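Local coordinates for protein homoserine O-acetyltransferase (Bacillus anthracis str. 'Ames Ancestor', PDB 3I1I) that probably transfers an acetyl group from acetyl-CoA to the hydroxyl of homoserine, at residues 198-203 with 221-226; 312-317 with 324-329; 337-342 with 366-371. One frame throughout, in Å; residues are numbered along the deposited sequence.

Interaction 1: 198-203 with 221-226; sequences EAIRLD and QLANRM
Two antiparallel helices, 186-202 and 217-228, pack side by side here in the helical insertion that follows strand 174-178, the region where alpha/beta hydrolases commonly carry a lid. Their short segments run 165° from parallel, with axes 8.7 Å apart. Alanines allow that closeness: the CA atoms of A199 and A223 are 6.1 Å from each other. The methyl of A199 points at the partner helix and touches two side chains spaced one turn apart. One is L222, met at its branch point, with A199 CB to L222 CG at 4.0 Å and L222 CD2 close by. The other is M226, a selenomethionine, whose terminal methyl CE lies 4.1 Å from A199 CB. M226 gets there by running extended beyond CG, whereas L222 has its CG anti to the backbone N (chi1 -169°). A second, smaller touch lies beside the first. I200 starts off to the flank, but its CG1-CD1 arm swings in along A223, so that I200 CD1 lies 4.0 Å from A223 CB. All of this is buried and purely apolar.

The pair also lies at a subunit interface. E198 OE1 forms a salt bridge with R225 NH1 of the second subunit, R225 NH1 forms the reciprocal one with E198 OE1 of that subunit, and M226 packs on M226 of the second subunit. Within the chain, I200 goes on to W280 and M281 of helix 277-289. D203, the first residue beyond helix 186-202, accepts the N-H of G219 with OD2, tying that end to the start of helix 217-228.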
loop_
_atom_site.group_PDB
_atom_site.type_symbol
_atom_site.label_atom_id
_atom_site.label_comp_id
_atom_site.label_asym_id
_atom_site.label_seq_id
_atom_site.Cartn_x
_atom_site.Cartn_y
_atom_site.Cartn_z
ATOM N N GLU A 198 4.322 5.315 -4.839
ATOM C CA GLU A 198 4.901 4.119 -5.419
ATOM C C GLU A 198 3.886 3.149 -6.046
ATOM O O GLU A 198 4.180 2.553 -7.064
ATOM C CB GLU A 198 5.805 3.426 -4.406
ATOM C CG GLU A 198 7.130 4.208 -4.359
ATOM C CD GLU A 198 8.119 3.690 -3.359
ATOM O OE1 GLU A 198 8.092 2.456 -3.096
ATOM O OE2 GLU A 198 8.951 4.523 -2.879
ATOM N N ALA A 199 2.697 3.033 -5.472
ATOM C CA ALA A 199 1.648 2.198 -6.066
ATOM C C ALA A 199 1.257 2.712 -7.484
ATOM O O ALA A 199 1.148 1.936 -8.431
ATOM C CB ALA A 199 0.420 2.115 -5.132
ATOM N N ILE A 200 1.111 4.016 -7.641
ATOM C CA ILE A 200 0.829 4.580 -8.965
ATOM C C ILE A 200 2.007 4.329 -9.980
ATOM O O ILE A 200 1.780 3.918 -11.132
ATOM C CB ILE A 200 0.484 6.085 -8.869
ATOM C CG1 ILE A 200 -0.691 6.313 -7.901
ATOM C CG2 ILE A 200 0.151 6.624 -10.243
ATOM C CD1 ILE A 200 -0.879 7.770 -7.399
ATOM N N ARG A 201 3.242 4.553 -9.551
ATOM C CA ARG A 201 4.415 4.327 -10.428
ATOM C C ARG A 201 4.548 2.860 -10.842
ATOM O O ARG A 201 5.071 2.555 -11.933
ATOM C CB ARG A 201 5.733 4.731 -9.764
ATOM C CG ARG A 201 5.894 6.250 -9.512
ATOM C CD ARG A 201 7.377 6.661 -9.144
ATOM N NE ARG A 201 7.453 8.110 -9.256
ATOM C CZ ARG A 201 8.222 8.807 -10.105
ATOM N NH1 ARG A 201 8.119 10.150 -10.135
ATOM N NH2 ARG A 201 9.119 8.197 -10.892
ATOM N N LEU A 202 4.097 1.960 -9.974
ATOM C CA LEU A 202 4.287 0.546 -10.220
ATOM C C LEU A 202 3.355 0.052 -11.334
ATOM O O LEU A 202 3.707 -0.853 -12.107
ATOM C CB LEU A 202 4.087 -0.247 -8.923
ATOM C CG LEU A 202 4.456 -1.734 -8.995
ATOM C CD1 LEU A 202 5.941 -1.943 -9.452
ATOM C CD2 LEU A 202 4.154 -2.417 -7.645
ATOM N N ASP A 203 2.165 0.643 -11.399
ATOM C CA ASP A 203 1.235 0.349 -12.452
ATOM C C ASP A 203 1.855 0.672 -13.820
ATOM O O ASP A 203 2.198 1.809 -14.087
ATOM C CB ASP A 203 -0.031 1.166 -12.237
ATOM C CG ASP A 203 -1.203 0.666 -13.042
ATOM O OD1 ASP A 203 -1.002 -0.030 -14.072
ATOM O OD2 ASP A 203 -2.334 1.000 -12.610
ATOM N N GLN A 221 -6.412 3.255 -7.512
ATOM C CA GLN A 221 -7.320 2.675 -6.549
ATOM C C GLN A 221 -6.577 2.193 -5.302
ATOM O O GLN A 221 -7.050 2.329 -4.188
ATOM C CB GLN A 221 -8.134 1.507 -7.142
ATOM C CG GLN A 221 -8.973 0.743 -6.055
ATOM C CD GLN A 221 -10.110 -0.080 -6.619
ATOM O OE1 GLN A 221 -10.031 -0.579 -7.741
ATOM N NE2 GLN A 221 -11.184 -0.247 -5.828
ATOM N N LEU A 222 -5.421 1.601 -5.506
ATOM C CA LEU A 222 -4.582 1.161 -4.393
ATOM C C LEU A 222 -4.141 2.365 -3.545
ATOM O O LEU A 222 -4.274 2.362 -2.322
ATOM C CB LEU A 222 -3.402 0.365 -4.962
ATOM C CG LEU A 222 -2.498 -0.422 -4.040
ATOM C CD1 LEU A 222 -3.265 -1.141 -2.920
ATOM C CD2 LEU A 222 -1.709 -1.416 -4.925
ATOM N N ALA A 223 -3.680 3.424 -4.204
ATOM C CA ALA A 223 -3.348 4.675 -3.512
ATOM C C ALA A 223 -4.533 5.184 -2.698
ATOM O O ALA A 223 -4.382 5.563 -1.558
ATOM C CB ALA A 223 -2.829 5.766 -4.512
ATOM N N ASN A 224 -5.718 5.154 -3.284
ATOM C CA ASN A 224 -6.926 5.665 -2.644
ATOM C C ASN A 224 -7.373 4.771 -1.491
ATOM O O ASN A 224 -7.813 5.253 -0.453
ATOM C CB ASN A 224 -8.045 5.747 -3.672
ATOM C CG ASN A 224 -9.300 6.434 -3.122
ATOM O OD1 ASN A 224 -9.260 7.589 -2.727
ATOM N ND2 ASN A 224 -10.406 5.723 -3.116
ATOM N N ARG A 225 -7.258 3.464 -1.670
ATOM C CA ARG A 225 -7.646 2.551 -0.615
ATOM C C ARG A 225 -6.758 2.706 0.640
ATOM O O ARG A 225 -7.263 2.694 1.749
ATOM C CB ARG A 225 -7.688 1.104 -1.116
ATOM C CG ARG A 225 -8.317 0.171 -0.134
ATOM C CD ARG A 225 -8.860 -1.091 -0.757
ATOM N NE ARG A 225 -7.778 -1.809 -1.346
ATOM C CZ ARG A 225 -7.716 -2.226 -2.604
ATOM N NH1 ARG A 225 -6.617 -2.826 -3.010
ATOM N NH2 ARG A 225 -8.712 -2.060 -3.457
HETATM N N MSE A 226 -5.465 2.917 0.464
HETATM C CA MSE A 226 -4.556 3.172 1.608
HETATM C C MSE A 226 -4.970 4.387 2.400
HETATM O O MSE A 226 -4.938 4.359 3.604
HETATM C CB MSE A 226 -3.115 3.401 1.151
HETATM C CG MSE A 226 -2.454 2.176 0.530
HETATM SE SE MSE A 226 -0.904 2.770 -0.463
HETATM C CE MSE A 226 -0.433 1.105 -1.292
#

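Interaction 2: 312-317 with 324-329; sequences MIPCKQ and RYNYKM. With PO4 (phosphate ion), chain C.
This is a buried strand-to-helix packing contact, in which the C-terminal end of strand 309-313 and the loop after it lie against the first turns of helix 324-335. N326 is the wedge. Its CG is anti to the carbonyl carbon (chi1 -76°), which sends the amide between M312 and P314. There OD1 rests mainly against carbon, 3.4 Å from M312 CB and 3.3 Å from P314 CB, while the pyrrolidine ring slides past the amide in the opposite direction. The other amide atom, ND2, fixes the rotation by donating to T180 O.

M312, a selenomethionine, crosses the amide at about a right angle. Bends at chi2 and chi3 fold its chain back, so that M312 CE lies 3.6 Å from N326 OD1 and M312 SE sits 3.9 Å from CE of the extended M329. At the helix start, R324 NH1 donates a bent bond (2.8 Å, 141° at the hydrogen) to O2 of a phosphate ion, probably picked up from the crystallisation solution. Strand 309-313, helix 324-335 and strand 340-342 form a beta-alpha-beta unit of the alpha/beta hydrolase core; the loop leaving its first strand leads to D318, probably the acid of a Ser-His-Asp triad.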
loop_
_atom_site.group_PDB
_atom_site.type_symbol
_atom_site.label_atom_id
_atom_site.label_comp_id
_atom_site.label_asym_id
_atom_site.label_seq_id
_atom_site.Cartn_x
_atom_site.Cartn_y
_atom_site.Cartn_z
HETATM N N MSE A 312 -6.071 24.363 18.003
HETATM C CA MSE A 312 -5.895 23.065 17.325
HETATM C C MSE A 312 -7.044 22.116 17.771
HETATM O O MSE A 312 -7.349 21.985 18.984
HETATM C CB MSE A 312 -4.535 22.451 17.665
HETATM C CG MSE A 312 -3.260 23.252 17.316
HETATM SE SE MSE A 312 -3.170 23.639 15.414
HETATM C CE MSE A 312 -2.565 21.848 14.900
ATOM N N ILE A 313 -7.688 21.486 16.782
ATOM C CA ILE A 313 -8.820 20.595 17.004
ATOM C C ILE A 313 -8.509 19.228 16.401
ATOM O O ILE A 313 -8.856 18.945 15.260
ATOM C CB ILE A 313 -10.097 21.158 16.391
ATOM C CG1 ILE A 313 -10.357 22.580 16.904
ATOM C CG2 ILE A 313 -11.323 20.265 16.703
ATOM C CD1 ILE A 313 -11.608 23.263 16.176
ATOM N N PRO A 314 -7.783 18.388 17.154
ATOM C CA PRO A 314 -7.523 17.028 16.714
ATOM C C PRO A 314 -8.642 16.065 17.168
ATOM O O PRO A 314 -9.443 16.382 18.049
ATOM C CB PRO A 314 -6.236 16.689 17.440
ATOM C CG PRO A 314 -6.362 17.368 18.713
ATOM C CD PRO A 314 -7.057 18.677 18.403
ATOM N N CYS A 315 -8.645 14.897 16.561
ATOM C CA CYS A 315 -9.486 13.834 16.960
ATOM C C CYS A 315 -8.622 12.745 17.536
ATOM O O CYS A 315 -7.713 12.232 16.871
ATOM C CB CYS A 315 -10.248 13.265 15.756
ATOM S SG CYS A 315 -11.431 11.977 16.334
ATOM N N LYS A 316 -8.948 12.355 18.758
ATOM C CA LYS A 316 -8.217 11.332 19.491
ATOM C C LYS A 316 -8.077 9.976 18.782
ATOM O O LYS A 316 -7.106 9.259 19.002
ATOM C CB LYS A 316 -8.930 11.107 20.796
ATOM C CG LYS A 316 -8.264 10.090 21.720
ATOM C CD LYS A 316 -8.969 10.145 23.068
ATOM C CE LYS A 316 -8.014 9.877 24.215
ATOM N NZ LYS A 316 -7.784 8.433 24.274
ATOM N N GLN A 317 -9.052 9.633 17.946
ATOM C CA GLN A 317 -9.017 8.407 17.180
ATOM C C GLN A 317 -8.422 8.575 15.780
ATOM O O GLN A 317 -8.503 7.660 14.955
ATOM C CB GLN A 317 -10.434 7.857 17.063
ATOM C CG GLN A 317 -10.965 7.237 18.333
ATOM C CD GLN A 317 -11.396 8.230 19.380
ATOM O OE1 GLN A 317 -11.924 9.326 19.093
ATOM N NE2 GLN A 317 -11.154 7.873 20.616
ATOM N N ARG A 324 -1.077 13.692 19.658
ATOM C CA ARG A 324 -0.029 14.111 20.600
ATOM C C ARG A 324 0.807 15.308 20.082
ATOM O O ARG A 324 1.274 16.102 20.864
ATOM C CB ARG A 324 0.896 12.968 21.009
ATOM C CG ARG A 324 1.745 12.492 19.877
ATOM C CD ARG A 324 2.517 11.250 20.255
ATOM N NE ARG A 324 3.528 11.535 21.253
ATOM C CZ ARG A 324 4.030 10.654 22.118
ATOM N NH1 ARG A 324 3.642 9.399 22.141
ATOM N NH2 ARG A 324 4.962 11.041 22.943
ATOM N N TYR A 325 0.993 15.436 18.780
ATOM C CA TYR A 325 1.826 16.526 18.271
ATOM C C TYR A 325 1.075 17.851 18.288
ATOM O O TYR A 325 1.709 18.890 18.258
ATOM C CB TYR A 325 2.368 16.205 16.880
ATOM C CG TYR A 325 3.009 14.843 16.840
ATOM C CD1 TYR A 325 4.194 14.601 17.518
ATOM C CD2 TYR A 325 2.381 13.777 16.193
ATOM C CE1 TYR A 325 4.771 13.331 17.534
ATOM C CE2 TYR A 325 2.952 12.509 16.173
ATOM C CZ TYR A 325 4.137 12.280 16.851
ATOM O OH TYR A 325 4.690 11.020 16.853
ATOM N N ASN A 326 -0.262 17.841 18.372
ATOM C CA ASN A 326 -0.980 19.108 18.596
ATOM C C ASN A 326 -0.643 19.643 20.003
ATOM O O ASN A 326 -0.418 20.864 20.199
ATOM C CB ASN A 326 -2.488 18.953 18.457
ATOM C CG ASN A 326 -2.983 18.858 17.019
ATOM O OD1 ASN A 326 -4.138 19.194 16.773
ATOM N ND2 ASN A 326 -2.149 18.417 16.084
ATOM N N TYR A 327 -0.606 18.737 20.986
ATOM C CA TYR A 327 -0.288 19.121 22.374
ATOM C C TYR A 327 1.119 19.655 22.484
ATOM O O TYR A 327 1.369 20.659 23.156
ATOM C CB TYR A 327 -0.481 17.954 23.327
ATOM C CG TYR A 327 -1.934 17.634 23.562
ATOM C CD1 TYR A 327 -2.703 18.381 24.460
ATOM C CD2 TYR A 327 -2.563 16.627 22.843
ATOM C CE1 TYR A 327 -4.071 18.125 24.641
ATOM C CE2 TYR A 327 -3.912 16.342 23.023
ATOM C CZ TYR A 327 -4.656 17.084 23.927
ATOM O OH TYR A 327 -5.982 16.756 24.093
ATOM N N LYS A 328 2.055 19.018 21.788
ATOM C CA LYS A 328 3.438 19.482 21.833
ATOM C C LYS A 328 3.525 20.926 21.317
ATOM O O LYS A 328 4.076 21.801 21.981
ATOM C CB LYS A 328 4.332 18.551 21.012
ATOM C CG LYS A 328 5.790 18.932 20.981
ATOM C CD LYS A 328 6.507 18.582 22.306
ATOM C CE LYS A 328 6.832 19.805 23.172
ATOM N NZ LYS A 328 8.285 19.757 23.515
HETATM N N MSE A 329 2.962 21.162 20.146
HETATM C CA MSE A 329 2.981 22.472 19.489
HETATM C C MSE A 329 2.361 23.561 20.353
HETATM O O MSE A 329 2.911 24.656 20.489
HETATM C CB MSE A 329 2.251 22.373 18.156
HETATM C CG MSE A 329 1.739 23.680 17.604
HETATM SE SE MSE A 329 1.037 23.428 15.812
HETATM C CE MSE A 329 0.359 25.233 15.431
HETATM P P PO4 C . 0.709 7.551 20.538
HETATM O O1 PO4 C . 0.421 8.534 19.426
HETATM O O2 PO4 C . 2.200 7.441 20.748
HETATM O O3 PO4 C . 0.143 6.179 20.232
HETATM O O4 PO4 C . 0.069 8.017 21.825
#

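Interaction 3: 337-342 with 366-371; sequences GKYAEV and YEFLNR
The planes of the Y339 phenol and the R371 guanidinium are 24° apart, with the hydroxyl end of the phenol over one guanidinium face, although the side chains cross at about a right angle. Y339 OH comes within 2.9 Å of R371 CZ, a close approach in which no N-H of the arginine is aimed at the oxygen. R371 CD adds an off-centre CH-pi contact, 4.1 Å from the centroid of the Y339 ring.

The hydroxyl instead donates a hydrogen bond to E341 OE2 (2.7 Å), reaching it from above the carboxylate plane. That same OE2 meets the edge of the F368 ring, tip to tip, 4.0 Å from CD1, with carboxylate and ring turned 72° apart. Y339 CE2 touches the same edge at F368 CE1, 3.9 Å away. A water joins the charged ends: it accepts from R371 NH2 (3.0 Å), donates to E367 OE1 (2.9 Å) and donates weakly to E341 OE2. K364 bridges both E341 and E367, which probably eases the closeness of the two carboxylates.

F368 continues inward onto L311 and I176, so helix 362-370 packs against the face of the sheet here, while A340 and V342 of edge strand 340-342 rest on helix 324-335.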
loop_
_atom_site.group_PDB
_atom_site.type_symbol
_atom_site.label_atom_id
_atom_site.label_comp_id
_atom_site.label_asym_id
_atom_site.label_seq_id
_atom_site.Cartn_x
_atom_site.Cartn_y
_atom_site.Cartn_z
ATOM N N GLY A 337 4.717 32.501 25.583
ATOM C CA GLY A 337 3.776 33.532 25.988
ATOM C C GLY A 337 2.647 33.758 24.994
ATOM O O GLY A 337 1.923 34.736 25.092
ATOM N N LYS A 338 2.430 32.852 24.057
ATOM C CA LYS A 338 1.308 33.033 23.127
ATOM C C LYS A 338 0.009 32.354 23.555
ATOM O O LYS A 338 0.008 31.461 24.410
ATOM C CB LYS A 338 1.735 32.561 21.758
ATOM C CG LYS A 338 2.788 33.516 21.213
ATOM C CD LYS A 338 3.627 32.888 20.161
ATOM C CE LYS A 338 4.872 33.757 19.865
ATOM N NZ LYS A 338 5.672 32.988 18.901
ATOM N N TYR A 339 -1.101 32.818 22.986
ATOM C CA TYR A 339 -2.388 32.216 23.233
ATOM C C TYR A 339 -2.571 31.025 22.273
ATOM O O TYR A 339 -2.584 31.199 21.025
ATOM C CB TYR A 339 -3.549 33.222 23.054
ATOM C CG TYR A 339 -4.868 32.627 23.510
ATOM C CD1 TYR A 339 -5.370 32.864 24.783
ATOM C CD2 TYR A 339 -5.549 31.736 22.702
ATOM C CE1 TYR A 339 -6.583 32.255 25.212
ATOM C CE2 TYR A 339 -6.730 31.135 23.109
ATOM C CZ TYR A 339 -7.247 31.404 24.351
ATOM O OH TYR A 339 -8.414 30.758 24.705
ATOM N N ALA A 340 -2.745 29.840 22.852
ATOM C CA ALA A 340 -2.848 28.622 22.075
ATOM C C ALA A 340 -3.553 27.547 22.889
ATOM O O ALA A 340 -3.302 27.431 24.103
ATOM C CB ALA A 340 -1.467 28.149 21.633
ATOM N N GLU A 341 -4.464 26.802 22.256
ATOM C CA GLU A 341 -5.206 25.739 22.936
ATOM C C GLU A 341 -5.512 24.561 22.014
ATOM O O GLU A 341 -5.578 24.716 20.784
ATOM C CB GLU A 341 -6.491 26.267 23.614
ATOM C CG GLU A 341 -7.534 26.918 22.709
ATOM C CD GLU A 341 -8.830 27.414 23.484
ATOM O OE1 GLU A 341 -9.446 26.620 24.255
ATOM O OE2 GLU A 341 -9.218 28.604 23.297
ATOM N N VAL A 342 -5.666 23.387 22.624
ATOM C CA VAL A 342 -6.122 22.170 21.962
ATOM C C VAL A 342 -7.548 21.924 22.430
ATOM O O VAL A 342 -7.838 22.010 23.606
ATOM C CB VAL A 342 -5.305 20.910 22.351
ATOM C CG1 VAL A 342 -5.871 19.693 21.625
ATOM C CG2 VAL A 342 -3.801 21.088 22.045
ATOM N N TYR A 366 -16.993 28.937 17.037
ATOM C CA TYR A 366 -17.734 30.168 17.218
ATOM C C TYR A 366 -17.130 31.021 18.330
ATOM O O TYR A 366 -16.870 32.171 18.136
ATOM C CB TYR A 366 -19.192 29.824 17.550
ATOM C CG TYR A 366 -20.002 31.021 17.865
ATOM C CD1 TYR A 366 -20.456 31.865 16.850
ATOM C CD2 TYR A 366 -20.264 31.365 19.188
ATOM C CE1 TYR A 366 -21.179 33.021 17.155
ATOM C CE2 TYR A 366 -21.000 32.505 19.495
ATOM C CZ TYR A 366 -21.456 33.311 18.475
ATOM O OH TYR A 366 -22.166 34.423 18.809
ATOM N N GLU A 367 -16.916 30.436 19.496
ATOM C CA GLU A 367 -16.317 31.133 20.648
ATOM C C GLU A 367 -14.936 31.691 20.289
ATOM O O GLU A 367 -14.586 32.809 20.646
ATOM C CB GLU A 367 -16.235 30.161 21.844
ATOM C CG GLU A 367 -15.387 30.559 23.076
ATOM C CD GLU A 367 -15.322 29.407 24.143
ATOM O OE1 GLU A 367 -14.234 29.104 24.685
ATOM O OE2 GLU A 367 -16.371 28.779 24.419
ATOM N N PHE A 368 -14.146 30.906 19.572
ATOM C CA PHE A 368 -12.794 31.295 19.230
ATOM C C PHE A 368 -12.756 32.445 18.218
ATOM O O PHE A 368 -11.947 33.368 18.344
ATOM C CB PHE A 368 -12.042 30.090 18.688
ATOM C CG PHE A 368 -10.588 30.290 18.606
ATOM C CD1 PHE A 368 -9.818 30.254 19.740
ATOM C CD2 PHE A 368 -9.973 30.511 17.399
ATOM C CE1 PHE A 368 -8.431 30.437 19.676
ATOM C CE2 PHE A 368 -8.592 30.701 17.338
ATOM C CZ PHE A 368 -7.834 30.660 18.474
ATOM N N LEU A 369 -13.662 32.417 17.255
ATOM C CA LEU A 369 -13.785 33.507 16.293
ATOM C C LEU A 369 -14.187 34.823 16.971
ATOM O O LEU A 369 -13.927 35.897 16.442
ATOM C CB LEU A 369 -14.784 33.146 15.201
ATOM C CG LEU A 369 -14.320 32.034 14.267
ATOM C CD1 LEU A 369 -15.447 31.681 13.279
ATOM C CD2 LEU A 369 -12.984 32.417 13.535
ATOM N N ASN A 370 -14.789 34.728 18.150
ATOM C CA ASN A 370 -15.179 35.890 18.928
ATOM C C ASN A 370 -14.240 36.289 20.049
ATOM O O ASN A 370 -14.450 37.285 20.667
ATOM C CB ASN A 370 -16.570 35.652 19.499
ATOM C CG ASN A 370 -17.611 35.748 18.438
ATOM O OD1 ASN A 370 -17.777 36.816 17.850
ATOM N ND2 ASN A 370 -18.283 34.637 18.130
ATOM N N ARG A 371 -13.203 35.524 20.322
ATOM C CA ARG A 371 -12.248 35.936 21.330
ATOM C C ARG A 371 -11.267 36.963 20.726
ATOM O O ARG A 371 -10.899 36.875 19.546
ATOM C CB ARG A 371 -11.520 34.711 21.851
ATOM C CG ARG A 371 -10.425 34.980 22.839
ATOM C CD ARG A 371 -9.627 33.724 23.018
ATOM N NE ARG A 371 -10.463 32.647 23.560
ATOM C CZ ARG A 371 -10.759 32.512 24.855
ATOM N NH1 ARG A 371 -10.265 33.373 25.751
ATOM N NH2 ARG A 371 -11.536 31.501 25.264
HETATM O O HOH W 1 -12.189 30.025 22.782
#

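In the fold
Interactions 2 and 3 are successive parts of one edge of the central sheet. Strands 309-313 and 340-342 are neighbours there, with M312 N probably hydrogen-bonded to E341 O at 2.8 Å, and P314 CD packs on V342 CG1 at 3.6 Å. Y327 of helix 324-335 packs on V342 as well. Interaction 1 belongs to the helical insertion, its centre 28 Å from that of interaction 2 and 39 Å from that of interaction 3, on the opposite side of the chain's centre from the latter. The probable triad of S155, D318 and H351 lies near the side chain of P314 in interaction 2, without touching it. Interactions 1 and 2 both reach the second subunit, whereas interaction 3 does not.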